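Side-chain contacts in ferric-siderophore receptor protein (PDB 2X4L), which probably binds ferric siderophores outside the cell membrane, as a solute-binding protein that would deliver them to a transporter for iron uptake: residues F59-E64 with K173-A178; V143-F148 with W160-S165; R150-P155 with P300-D305; K226-N231 with P309-L314. One frame throughout, in Å; residues are numbered along the deposited sequence.

Contact 1: residues F59-E64 with K173-A178; sequences FDYGVE and KKVTDA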
loop_
_atom_site.group_PDB
_atom_site.type_symbol
_atom_site.label_atom_id
_atom_site.label_comp_id
_atom_site.label_asym_id
_atom_site.label_seq_id
_atom_site.Cartn_x
_atom_site.Cartn_y
_atom_site.Cartn_z
ATOM N N PHE A 59 -10.736 -6.330 7.281
ATOM C CA PHE A 59 -11.910 -6.991 6.707
ATOM C C PHE A 59 -11.570 -8.424 6.227
ATOM O O PHE A 59 -12.413 -9.369 6.410
ATOM C CB PHE A 59 -12.420 -6.169 5.529
ATOM C CG PHE A 59 -13.673 -6.744 4.913
ATOM C CD1 PHE A 59 -14.937 -6.418 5.435
ATOM C CD2 PHE A 59 -13.589 -7.632 3.849
ATOM C CE1 PHE A 59 -16.058 -6.979 4.892
ATOM C CE2 PHE A 59 -14.763 -8.230 3.290
ATOM C CZ PHE A 59 -16.005 -7.859 3.835
ATOM N N ASP A 60 -10.408 -8.600 5.585
ATOM C CA ASP A 60 -10.064 -9.939 5.085
ATOM C C ASP A 60 -9.788 -10.972 6.202
ATOM O O ASP A 60 -9.698 -12.199 5.937
ATOM C CB ASP A 60 -8.809 -9.792 4.214
ATOM C CG ASP A 60 -9.114 -9.230 2.882
ATOM O OD1 ASP A 60 -10.271 -9.019 2.495
ATOM O OD2 ASP A 60 -8.150 -8.966 2.133
ATOM N N TYR A 61 -9.587 -10.459 7.420
ATOM C CA TYR A 61 -9.502 -11.333 8.613
ATOM C C TYR A 61 -10.775 -11.317 9.417
ATOM O O TYR A 61 -10.744 -11.763 10.531
ATOM C CB TYR A 61 -8.366 -10.802 9.461
ATOM C CG TYR A 61 -7.049 -10.905 8.729
ATOM C CD1 TYR A 61 -6.643 -12.129 8.162
ATOM C CD2 TYR A 61 -6.189 -9.794 8.562
ATOM C CE1 TYR A 61 -5.427 -12.262 7.471
ATOM C CE2 TYR A 61 -4.942 -9.958 7.870
ATOM C CZ TYR A 61 -4.581 -11.219 7.339
ATOM O OH TYR A 61 -3.392 -11.303 6.621
ATOM N N GLY A 62 -11.864 -10.787 8.860
ATOM C CA GLY A 62 -13.164 -10.797 9.509
ATOM C C GLY A 62 -13.279 -9.889 10.690
ATOM O O GLY A 62 -14.180 -10.128 11.533
ATOM N N VAL A 63 -12.483 -8.803 10.698
ATOM C CA VAL A 63 -12.607 -7.787 11.762
ATOM C C VAL A 63 -13.273 -6.569 11.153
ATOM O O VAL A 63 -12.738 -6.000 10.230
ATOM C CB VAL A 63 -11.238 -7.491 12.299
ATOM C CG1 VAL A 63 -11.181 -6.182 13.178
ATOM C CG2 VAL A 63 -10.709 -8.754 13.073
ATOM N N GLU A 64 -14.453 -6.223 11.678
ATOM C CA GLU A 64 -15.180 -5.085 11.147
ATOM C C GLU A 64 -14.710 -3.793 11.763
ATOM O O GLU A 64 -14.348 -3.735 12.931
ATOM C CB GLU A 64 -16.680 -5.259 11.443
ATOM C CG GLU A 64 -17.577 -4.004 11.555
ATOM C CD GLU A 64 -19.011 -4.270 12.177
ATOM O OE1 GLU A 64 -19.360 -5.448 12.463
ATOM O OE2 GLU A 64 -19.775 -3.282 12.404
ATOM N N LYS A 173 -9.355 -21.585 7.915
ATOM C CA LYS A 173 -8.931 -22.012 6.600
ATOM C C LYS A 173 -8.852 -20.844 5.605
ATOM O O LYS A 173 -7.868 -20.848 4.830
ATOM C CB LYS A 173 -9.792 -23.175 6.092
ATOM C CG LYS A 173 -9.099 -24.020 5.067
ATOM C CD LYS A 173 -10.080 -24.408 3.963
ATOM C CE LYS A 173 -9.533 -25.483 3.070
ATOM N NZ LYS A 173 -10.137 -26.816 3.482
ATOM N N LYS A 174 -9.787 -19.863 5.617
ATOM C CA LYS A 174 -9.694 -18.679 4.706
ATOM C C LYS A 174 -8.282 -18.017 4.838
ATOM O O LYS A 174 -7.590 -17.762 3.846
ATOM C CB LYS A 174 -10.792 -17.630 5.032
ATOM C CG LYS A 174 -10.731 -16.353 4.097
ATOM C CD LYS A 174 -11.913 -15.434 4.312
ATOM C CE LYS A 174 -12.216 -14.626 3.030
ATOM N NZ LYS A 174 -11.510 -13.347 3.022
ATOM N N VAL A 175 -7.842 -17.794 6.071
ATOM C CA VAL A 175 -6.528 -17.196 6.375
ATOM C C VAL A 175 -5.273 -18.084 6.135
ATOM O O VAL A 175 -4.255 -17.664 5.522
ATOM C CB VAL A 175 -6.529 -16.675 7.840
ATOM C CG1 VAL A 175 -5.184 -16.156 8.232
ATOM C CG2 VAL A 175 -7.653 -15.603 8.088
ATOM N N THR A 176 -5.235 -19.305 6.621
ATOM C CA THR A 176 -4.045 -20.142 6.317
ATOM C C THR A 176 -3.976 -20.466 4.834
ATOM O O THR A 176 -2.856 -20.563 4.317
ATOM C CB THR A 176 -4.006 -21.402 7.172
ATOM O OG1 THR A 176 -5.203 -22.148 6.957
ATOM C CG2 THR A 176 -3.960 -20.963 8.640
ATOM N N ASP A 177 -5.125 -20.530 4.126
ATOM C CA ASP A 177 -5.061 -20.734 2.669
ATOM C C ASP A 177 -4.470 -19.444 2.080
ATOM O O ASP A 177 -3.752 -19.487 1.112
ATOM C CB ASP A 177 -6.466 -20.905 2.051
ATOM C CG ASP A 177 -7.078 -22.302 2.262
ATOM O OD1 ASP A 177 -6.372 -23.285 2.555
ATOM O OD2 ASP A 177 -8.307 -22.358 2.156
ATOM N N ALA A 178 -4.847 -18.293 2.623
ATOM C CA ALA A 178 -4.328 -17.079 2.090
ATOM C C ALA A 178 -2.813 -16.938 2.226
ATOM O O ALA A 178 -2.129 -16.475 1.308
ATOM C CB ALA A 178 -5.029 -15.834 2.726
HETATM O O HOH W 1 -12.077 -10.838 1.841
#
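Tyr61 presents the edge of its ring, not a face, to Val175. The CG2 methyl lies near the ring plane, 3.6 Å from Tyr61 CD1, while Val175 CG1 stands 4.0 Å from Tyr61 CE1, so both branches of the valine follow one side of the hexagon. The two side chains cross at about a right angle. Although the first bond of Tyr61 leaves the backbone pointing away from helix 173-195, its CG lies beside the backbone N (chi1 -63°), and this swings the ring back to the helix. The far end of the ring is held in place as well, since Tyr61 OH is hydrogen-bonded to Tyr304 N.

Beside this apolar pair, Lys174 runs out extended and bends only at its last torsion (chi4 -92°), which turns NZ to Asp60. The ammonium and carboxylate do not meet directly: NZ is 4.5 Å from Asp60 OD1. Water 1 fills the step, donating to Asp60 OD1 at 2.6 Å and accepting from Lys174 NZ at 2.8 Å. The other oxygen, OD2, takes a salt bridge from Lys306 and a hydrogen bond with Ser303, so both carboxylate oxygens are engaged and the negative charge is probably well stabilised.

Close behind, a Schellman motif ends helix 52-60, with Gly62 at positive phi and Gly62 N bonded to Phe59 O. The contact thus sets the end of helix 52-60 against the first turns of the long helix 173-195, with helix 153-165 touching both Tyr61 and Val175 through Trp160, and the start of helix 304-320 adjoining Asp60.

Contact 2: residues V143-F148 with W160-S165; sequences VAISVF and WELAES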
loop_
_atom_site.group_PDB
_atom_site.type_symbol
_atom_site.label_atom_id
_atom_site.label_comp_id
_atom_site.label_asym_id
_atom_site.label_seq_id
_atom_site.Cartn_x
_atom_site.Cartn_y
_atom_site.Cartn_z
ATOM N N VAL A 143 -3.017 3.054 17.082
ATOM C CA VAL A 143 -2.099 1.948 16.796
ATOM C C VAL A 143 -1.563 2.214 15.376
ATOM O O VAL A 143 -2.366 2.453 14.434
ATOM C CB VAL A 143 -2.884 0.578 16.807
ATOM C CG1 VAL A 143 -2.027 -0.494 16.158
ATOM C CG2 VAL A 143 -3.273 0.150 18.221
ATOM N N ALA A 144 -0.242 2.281 15.251
ATOM C CA ALA A 144 0.384 2.457 13.942
ATOM C C ALA A 144 1.157 1.154 13.556
ATOM O O ALA A 144 1.967 0.647 14.325
ATOM C CB ALA A 144 1.320 3.610 13.971
ATOM N N ILE A 145 0.994 0.745 12.328
ATOM C CA ILE A 145 1.723 -0.317 11.713
ATOM C C ILE A 145 2.686 0.259 10.705
ATOM O O ILE A 145 2.310 1.014 9.817
ATOM C CB ILE A 145 0.847 -1.340 11.055
ATOM C CG1 ILE A 145 -0.182 -1.958 12.074
ATOM C CG2 ILE A 145 1.698 -2.487 10.414
ATOM C CD1 ILE A 145 0.522 -2.704 13.249
ATOM N N SER A 146 3.973 0.032 10.920
ATOM C CA SER A 146 5.000 0.662 10.065
ATOM C C SER A 146 5.192 -0.024 8.727
ATOM O O SER A 146 5.288 -1.226 8.600
ATOM C CB SER A 146 6.379 0.729 10.761
ATOM O OG SER A 146 7.285 1.412 9.837
ATOM N N VAL A 147 5.145 0.830 7.711
ATOM C CA VAL A 147 5.450 0.439 6.333
ATOM C C VAL A 147 6.629 1.303 5.790
ATOM O O VAL A 147 6.617 1.704 4.569
ATOM C CB VAL A 147 4.216 0.528 5.409
ATOM C CG1 VAL A 147 3.178 -0.484 5.817
ATOM C CG2 VAL A 147 3.591 1.949 5.442
ATOM N N PHE A 148 7.582 1.553 6.670
ATOM C CA PHE A 148 8.816 2.342 6.354
ATOM C C PHE A 148 10.052 1.439 6.391
ATOM O O PHE A 148 10.326 0.869 7.443
ATOM C CB PHE A 148 8.999 3.501 7.383
ATOM C CG PHE A 148 10.216 4.362 7.113
ATOM C CD1 PHE A 148 10.508 4.960 5.856
ATOM C CD2 PHE A 148 11.091 4.597 8.154
ATOM C CE1 PHE A 148 11.653 5.732 5.695
ATOM C CE2 PHE A 148 12.229 5.332 7.983
ATOM C CZ PHE A 148 12.531 5.900 6.772
ATOM N N TRP A 160 -1.424 -9.171 10.828
ATOM C CA TRP A 160 -2.008 -10.439 11.222
ATOM C C TRP A 160 -2.107 -10.567 12.734
ATOM O O TRP A 160 -3.177 -10.950 13.267
ATOM C CB TRP A 160 -1.147 -11.511 10.605
ATOM C CG TRP A 160 -1.312 -12.890 11.061
ATOM C CD1 TRP A 160 -1.111 -13.377 12.318
ATOM C CD2 TRP A 160 -1.578 -14.010 10.234
ATOM N NE1 TRP A 160 -1.362 -14.702 12.360
ATOM C CE2 TRP A 160 -1.613 -15.140 11.081
ATOM C CE3 TRP A 160 -1.863 -14.163 8.875
ATOM C CZ2 TRP A 160 -1.892 -16.428 10.617
ATOM C CZ3 TRP A 160 -2.110 -15.442 8.391
ATOM C CH2 TRP A 160 -2.127 -16.573 9.276
ATOM N N GLU A 161 -1.026 -10.247 13.442
ATOM C CA GLU A 161 -1.077 -10.294 14.914
ATOM C C GLU A 161 -2.176 -9.352 15.442
ATOM O O GLU A 161 -2.880 -9.720 16.418
ATOM C CB GLU A 161 0.304 -9.913 15.500
ATOM C CG GLU A 161 1.339 -10.959 15.105
ATOM C CD GLU A 161 2.826 -10.546 15.242
ATOM O OE1 GLU A 161 3.128 -9.413 15.689
ATOM O OE2 GLU A 161 3.716 -11.442 14.962
ATOM N N LEU A 162 -2.268 -8.136 14.869
ATOM C CA LEU A 162 -3.267 -7.188 15.337
ATOM C C LEU A 162 -4.659 -7.732 15.080
ATOM O O LEU A 162 -5.505 -7.753 15.990
ATOM C CB LEU A 162 -3.046 -5.877 14.557
ATOM C CG LEU A 162 -4.104 -4.770 14.803
ATOM C CD1 LEU A 162 -4.160 -4.442 16.297
ATOM C CD2 LEU A 162 -3.719 -3.522 14.038
ATOM N N ALA A 163 -4.905 -8.257 13.887
ATOM C CA ALA A 163 -6.221 -8.783 13.611
ATOM C C ALA A 163 -6.654 -9.935 14.556
ATOM O O ALA A 163 -7.777 -9.936 15.064
ATOM C CB ALA A 163 -6.247 -9.242 12.141
ATOM N N GLU A 164 -5.743 -10.864 14.830
ATOM C CA GLU A 164 -6.001 -11.957 15.802
ATOM C C GLU A 164 -6.319 -11.403 17.192
ATOM O O GLU A 164 -7.291 -11.867 17.851
ATOM C CB GLU A 164 -4.914 -13.054 15.808
ATOM C CG GLU A 164 -5.432 -14.340 16.563
ATOM C CD GLU A 164 -4.370 -15.458 16.705
ATOM O OE1 GLU A 164 -3.529 -15.505 15.825
ATOM O OE2 GLU A 164 -4.325 -16.259 17.707
ATOM N N SER A 165 -5.604 -10.355 17.613
ATOM C CA SER A 165 -5.878 -9.767 18.954
ATOM C C SER A 165 -7.274 -9.163 19.010
ATOM O O SER A 165 -7.912 -9.126 20.048
ATOM C CB SER A 165 -4.865 -8.676 19.224
ATOM O OG SER A 165 -5.133 -7.416 18.606
#
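Leu162 packs its CD2 methyl against Val143 and Ile145, joining a strand to the helix that follows it in a beta-alpha unit of the parallel five-stranded sheet. Within these two segments that one methyl makes every contact: CD2 is 4.1 Å from Val143 CG1 and, more loosely, 4.3 Å from Ile145 CG1. Being two apart in an extended strand, Val143 and Ile145 project from the same face, and Leu162 sits over both. The side chains of Val143 and Leu162 run antiparallel, one passing alongside the other. Each extends a branch anti to its backbone N (CG1 of Val143, chi1 165°; CG of Leu162, chi1 174°), which brings the methyls together although the closest CA atoms, those of Ile145 and Leu162, are 9.2 Å apart.

Around these three side chains, Phe31 of strand 29-32 touches each one, and Ile115 of strand 113-118 also reaches Leu162. Strand 142-146 is the outermost of its sheet, and backbone bonds from Val143 and Ile145 to Thr116 hold it to strand 113-118. The last turn of the leucine's own helix is tied by the side chain of Ser165, whose OG donates to Leu162 O at 2.7 Å, in the carbonyl plane and on a lone pair, with a C=O...donor angle of 128°.

Contact 3: residues R150-P155 with P300-D305; sequences RQLTQP and PILSYD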
loop_
_atom_site.group_PDB
_atom_site.type_symbol
_atom_site.label_atom_id
_atom_site.label_comp_id
_atom_site.label_asym_id
_atom_site.label_seq_id
_atom_site.Cartn_x
_atom_site.Cartn_y
_atom_site.Cartn_z
ATOM N N ARG A 150 11.462 -1.360 5.375
ATOM C CA ARG A 150 11.428 -2.782 5.730
ATOM C C ARG A 150 10.733 -3.559 4.603
ATOM O O ARG A 150 10.126 -2.940 3.732
ATOM C CB ARG A 150 10.690 -3.023 7.042
ATOM C CG ARG A 150 9.206 -2.602 6.960
ATOM C CD ARG A 150 8.527 -2.399 8.364
ATOM N NE ARG A 150 9.240 -1.407 9.127
ATOM C CZ ARG A 150 9.183 -1.376 10.475
ATOM N NH1 ARG A 150 8.475 -2.272 11.152
ATOM N NH2 ARG A 150 9.867 -0.437 11.142
ATOM N N GLN A 151 10.783 -4.904 4.621
ATOM C CA GLN A 151 10.107 -5.670 3.636
ATOM C C GLN A 151 8.704 -5.963 4.038
ATOM O O GLN A 151 8.380 -6.055 5.208
ATOM C CB GLN A 151 10.831 -7.002 3.418
ATOM C CG GLN A 151 12.222 -6.775 2.766
ATOM C CD GLN A 151 12.980 -8.050 2.607
ATOM O OE1 GLN A 151 12.421 -9.116 2.378
ATOM N NE2 GLN A 151 14.322 -7.919 2.622
ATOM N N LEU A 152 7.878 -6.115 3.020
ATOM C CA LEU A 152 6.443 -6.329 3.140
ATOM C C LEU A 152 6.022 -7.418 4.142
ATOM O O LEU A 152 5.024 -7.335 4.726
ATOM C CB LEU A 152 5.888 -6.654 1.769
ATOM C CG LEU A 152 4.410 -6.846 1.540
ATOM C CD1 LEU A 152 3.589 -5.592 1.928
ATOM C CD2 LEU A 152 4.033 -7.382 0.178
ATOM N N THR A 153 6.823 -8.456 4.256
ATOM C CA THR A 153 6.463 -9.560 5.119
ATOM C C THR A 153 6.357 -9.096 6.582
ATOM O O THR A 153 5.623 -9.656 7.315
ATOM C CB THR A 153 7.508 -10.700 4.978
ATOM O OG1 THR A 153 8.764 -10.107 4.972
ATOM C CG2 THR A 153 7.297 -11.461 3.673
ATOM N N GLN A 154 7.101 -8.046 6.919
ATOM C CA GLN A 154 7.072 -7.456 8.250
ATOM C C GLN A 154 5.669 -6.982 8.613
ATOM O O GLN A 154 4.991 -7.613 9.423
ATOM C CB GLN A 154 8.061 -6.292 8.342
ATOM C CG GLN A 154 8.172 -5.680 9.730
ATOM C CD GLN A 154 9.608 -5.554 10.197
ATOM O OE1 GLN A 154 10.534 -5.496 9.387
ATOM N NE2 GLN A 154 9.801 -5.508 11.510
ATOM N N PRO A 155 5.233 -5.873 8.021
ATOM C CA PRO A 155 3.896 -5.362 8.329
ATOM C C PRO A 155 2.792 -6.365 8.060
ATOM O O PRO A 155 1.771 -6.252 8.674
ATOM C CB PRO A 155 3.793 -4.120 7.439
ATOM C CG PRO A 155 4.797 -4.347 6.317
ATOM C CD PRO A 155 5.932 -5.008 7.059
ATOM N N PRO A 300 0.275 -1.213 -0.169
ATOM C CA PRO A 300 -0.381 -2.532 -0.102
ATOM C C PRO A 300 -1.386 -2.526 1.031
ATOM O O PRO A 300 -1.188 -1.892 2.097
ATOM C CB PRO A 300 0.782 -3.498 0.246
ATOM C CG PRO A 300 1.985 -2.784 -0.401
ATOM C CD PRO A 300 1.766 -1.313 -0.090
ATOM N N ILE A 301 -2.496 -3.232 0.792
ATOM C CA ILE A 301 -3.450 -3.557 1.858
ATOM C C ILE A 301 -2.824 -4.744 2.546
ATOM O O ILE A 301 -2.543 -5.793 1.952
ATOM C CB ILE A 301 -4.795 -3.947 1.253
ATOM C CG1 ILE A 301 -5.429 -2.762 0.491
ATOM C CG2 ILE A 301 -5.688 -4.529 2.329
ATOM C CD1 ILE A 301 -6.583 -3.224 -0.478
ATOM N N LEU A 302 -2.584 -4.570 3.837
ATOM C CA LEU A 302 -1.748 -5.505 4.616
ATOM C C LEU A 302 -2.488 -6.812 5.077
ATOM O O LEU A 302 -2.479 -7.155 6.263
ATOM C CB LEU A 302 -1.102 -4.737 5.743
ATOM C CG LEU A 302 -0.124 -3.628 5.325
ATOM C CD1 LEU A 302 0.230 -2.757 6.522
ATOM C CD2 LEU A 302 1.087 -4.246 4.665
ATOM N N SER A 303 -3.136 -7.468 4.103
ATOM C CA SER A 303 -3.604 -8.839 4.265
ATOM C C SER A 303 -2.890 -9.709 3.251
ATOM O O SER A 303 -2.502 -9.271 2.194
ATOM C CB SER A 303 -5.109 -9.009 4.104
ATOM O OG SER A 303 -5.462 -8.693 2.784
ATOM N N TYR A 304 -2.686 -10.969 3.625
ATOM C CA TYR A 304 -2.085 -11.868 2.617
ATOM C C TYR A 304 -2.936 -11.938 1.380
ATOM O O TYR A 304 -2.367 -11.956 0.249
ATOM C CB TYR A 304 -1.796 -13.290 3.214
ATOM C CG TYR A 304 -0.720 -13.215 4.281
ATOM C CD1 TYR A 304 0.631 -12.993 3.949
ATOM C CD2 TYR A 304 -1.072 -13.260 5.651
ATOM C CE1 TYR A 304 1.627 -12.858 4.956
ATOM C CE2 TYR A 304 -0.096 -13.135 6.627
ATOM C CZ TYR A 304 1.226 -12.997 6.285
ATOM O OH TYR A 304 2.168 -12.850 7.248
ATOM N N ASP A 305 -4.246 -11.906 1.525
ATOM C CA ASP A 305 -5.143 -11.981 0.422
ATOM C C ASP A 305 -4.857 -10.866 -0.580
ATOM O O ASP A 305 -4.902 -11.071 -1.794
ATOM C CB ASP A 305 -6.564 -11.848 0.985
ATOM C CG ASP A 305 -7.520 -11.880 -0.030
ATOM O OD1 ASP A 305 -8.218 -12.882 -0.140
ATOM O OD2 ASP A 305 -7.474 -10.935 -0.819
HETATM O O HOH W 2 4.394 -12.227 6.547
#
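Leu302 reaches from the loop ahead of helix 304-320 to Leu152 and Pro155. Its CB points at the opposite segment but stops 5.2 Å short of Pro155 CB. CG lies anti to the carbonyl carbon (chi1 -64°) and comes to 4.5 Å from the same proline carbon, and beyond it the two methyls make the close approach. CD1 meets Pro155 CB at 3.9 Å. CD2 has two partners, each also 3.9 Å away: Pro155 CB and Leu152 CD1. The forked end of Leu302 therefore straddles one corner of the pyrrolidine ring, while one of its tines continues to the leucine.

Leu152 CD1 is shared in its turn, for Pro300 CB lies 3.9 Å from it, and Pro300 CG is scarcely farther. Pro300 and Leu302 both face this way, while Ile301 between them points away to helix 52-60; Leu302 is the centre of an inverse gamma turn, with Ser303 N bonded to Ile301 O at 2.8 Å.

In the two-lobed fold expected of this binding-protein family, residues 300-305 connect strand 293-296 of the mixed sheet to helix 304-320. They pass here beside the start of helix 153-165, which follows the parallel sheet, so the contact lies where elements of the two lobes come together. Ser303 is the N-cap of helix 304-320: its OG bonds to Lys306 N.

At the margin, water 2 lies in the plane of the Tyr304 ring, at its edge, and donates to Thr153 O at 3.0 Å; its link to Tyr304 OH is implausibly short and remains doubtful.

Contact 4: residues K226-N231 with P309-L314; sequences KALGVN and PLLDNL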
loop_
_atom_site.group_PDB
_atom_site.type_symbol
_atom_site.label_atom_id
_atom_site.label_comp_id
_atom_site.label_asym_id
_atom_site.label_seq_id
_atom_site.Cartn_x
_atom_site.Cartn_y
_atom_site.Cartn_z
ATOM N N LYS A 226 12.541 -6.818 -4.567
ATOM C CA LYS A 226 14.014 -6.815 -4.757
ATOM C C LYS A 226 14.703 -7.986 -4.060
ATOM O O LYS A 226 15.563 -8.642 -4.636
ATOM C CB LYS A 226 14.625 -5.480 -4.293
ATOM C CG LYS A 226 16.154 -5.432 -4.541
ATOM C CD LYS A 226 16.813 -4.082 -4.289
ATOM C CE LYS A 226 18.223 -3.850 -5.083
ATOM N NZ LYS A 226 18.249 -3.380 -6.557
ATOM N N ALA A 227 14.284 -8.261 -2.833
ATOM C CA ALA A 227 14.853 -9.384 -2.053
ATOM C C ALA A 227 14.582 -10.699 -2.756
ATOM O O ALA A 227 15.417 -11.636 -2.641
ATOM C CB ALA A 227 14.241 -9.348 -0.640
ATOM N N LEU A 228 13.427 -10.784 -3.477
ATOM C CA LEU A 228 13.062 -12.037 -4.176
ATOM C C LEU A 228 13.788 -12.095 -5.510
ATOM O O LEU A 228 13.734 -13.137 -6.211
ATOM C CB LEU A 228 11.539 -12.079 -4.431
ATOM C CG LEU A 228 10.714 -12.180 -3.119
ATOM C CD1 LEU A 228 9.221 -12.060 -3.454
ATOM C CD2 LEU A 228 10.933 -13.551 -2.523
ATOM N N GLY A 229 14.573 -11.079 -5.866
ATOM C CA GLY A 229 15.496 -11.147 -7.007
ATOM C C GLY A 229 15.105 -10.320 -8.224
ATOM O O GLY A 229 15.838 -10.334 -9.199
ATOM N N VAL A 230 14.054 -9.537 -8.120
ATOM C CA VAL A 230 13.587 -8.692 -9.252
ATOM C C VAL A 230 14.650 -7.640 -9.569
ATOM O O VAL A 230 15.238 -7.082 -8.628
ATOM C CB VAL A 230 12.256 -8.054 -8.962
ATOM C CG1 VAL A 230 11.824 -7.106 -10.095
ATOM C CG2 VAL A 230 11.194 -9.134 -8.876
ATOM N N ASN A 231 14.887 -7.429 -10.859
ATOM C CA ASN A 231 15.880 -6.449 -11.359
ATOM C C ASN A 231 15.138 -5.125 -11.528
ATOM O O ASN A 231 14.393 -4.932 -12.508
ATOM C CB ASN A 231 16.390 -6.989 -12.704
ATOM C CG ASN A 231 17.405 -6.097 -13.348
ATOM O OD1 ASN A 231 17.663 -4.999 -12.859
ATOM N ND2 ASN A 231 17.888 -6.505 -14.552
ATOM N N PRO A 309 -1.896 -10.902 -4.966
ATOM C CA PRO A 309 -1.932 -10.477 -6.364
ATOM C C PRO A 309 -0.753 -9.588 -6.737
ATOM O O PRO A 309 -0.358 -9.479 -7.889
ATOM C CB PRO A 309 -3.304 -9.763 -6.491
ATOM C CG PRO A 309 -4.108 -10.322 -5.438
ATOM C CD PRO A 309 -3.193 -10.682 -4.282
ATOM N N LEU A 310 -0.197 -8.877 -5.757
ATOM C CA LEU A 310 0.905 -8.006 -6.091
ATOM C C LEU A 310 2.096 -8.885 -6.569
ATOM O O LEU A 310 2.785 -8.516 -7.550
ATOM C CB LEU A 310 1.362 -7.175 -4.881
ATOM C CG LEU A 310 0.310 -6.358 -4.151
ATOM C CD1 LEU A 310 0.930 -5.583 -3.009
ATOM C CD2 LEU A 310 -0.453 -5.429 -5.173
ATOM N N LEU A 311 2.299 -10.025 -5.865
ATOM C CA LEU A 311 3.344 -10.963 -6.299
ATOM C C LEU A 311 3.018 -11.669 -7.618
ATOM O O LEU A 311 3.839 -11.678 -8.539
ATOM C CB LEU A 311 3.607 -12.001 -5.174
ATOM C CG LEU A 311 4.101 -11.430 -3.882
ATOM C CD1 LEU A 311 3.873 -12.460 -2.820
ATOM C CD2 LEU A 311 5.557 -11.086 -4.022
ATOM N N ASP A 312 1.773 -12.193 -7.717
ATOM C CA ASP A 312 1.370 -12.869 -8.987
ATOM C C ASP A 312 1.448 -11.893 -10.145
ATOM O O ASP A 312 1.848 -12.322 -11.238
ATOM C CB ASP A 312 -0.079 -13.440 -8.858
ATOM C CG ASP A 312 -0.125 -14.742 -8.153
ATOM O OD1 ASP A 312 0.829 -15.584 -8.244
ATOM O OD2 ASP A 312 -1.179 -15.010 -7.492
ATOM N N ASN A 313 0.969 -10.651 -9.963
ATOM C CA ASN A 313 0.890 -9.782 -11.159
ATOM C C ASN A 313 2.295 -9.468 -11.670
ATOM O O ASN A 313 2.552 -9.427 -12.889
ATOM C CB ASN A 313 0.202 -8.450 -10.844
ATOM C CG ASN A 313 -1.253 -8.605 -10.630
ATOM O OD1 ASN A 313 -1.872 -9.646 -10.954
ATOM N ND2 ASN A 313 -1.806 -7.547 -10.010
ATOM N N LEU A 314 3.206 -9.205 -10.757
ATOM C CA LEU A 314 4.583 -8.888 -11.146
ATOM C C LEU A 314 5.310 -10.129 -11.705
ATOM O O LEU A 314 6.013 -10.031 -12.714
ATOM C CB LEU A 314 5.347 -8.258 -9.934
ATOM C CG LEU A 314 6.807 -7.905 -10.278
ATOM C CD1 LEU A 314 6.934 -6.908 -11.461
ATOM C CD2 LEU A 314 7.395 -7.215 -9.089
#
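The bond from Asn313 N to Pro309 O, 2.7 Å long, closes the helical turn from which Leu311 meets Leu228. The meeting is between single methyls: Leu228 CD1 lies 3.8 Å from Leu311 CD2, and the side chains cross at about a right angle. In both leucines CG sits beside the backbone N (chi1 -67° and -62°); in Leu311, whose first bond does not face the opposite segment, this carries the tip across. One helical turn further on, Leu314 CD2 approaches Val230 CG2 at a looser 4.3 Å.

Leu228 and Val230 both face the helix, with Gly229 between them at positive phi in the Schellman motif that ends helix 220-227. Gly229 N bonds back to Lys226 O at 2.9 Å, and the chain then turns into strand 231-232. Phe225 of helix 220-227 also touches Leu311 and Leu314, while Phe182 and Ala185 of helix 173-195 pack on Leu311.

No hydrogen bond or salt bridge crosses between the segments. All four touching residues are buried and apolar, which implies that dispersion and exclusion of water hold helix 304-320 against this turn, with little directional constraint on the pairing.

How the contacts relate
Contacts 1, 2 and 3 form a continuous cluster, and contact 4 joins it through contact 3. Centres of contacts 2 and 3 are about 10 Å apart; both use helix 153-165, and Val147 CG1 lies 3.8 Å from Leu302 CD1. Contact 1 meets contact 3 where Asp60 OD2 lies 3.5 Å from Asp305 CB. Contacts 3 and 4 share helix 304-320, with Pro300 CB 3.9 Å from Leu310 CD1, whereas contacts 1 and 4 stay about 8 Å apart at their nearest atoms. Helix 173-195 runs past the series from contact 1 to contact 4, consistent with the interlobe helix of siderophore-binding relatives, whose ligand sits between the lobes; none of the four contacts includes a ligand atom.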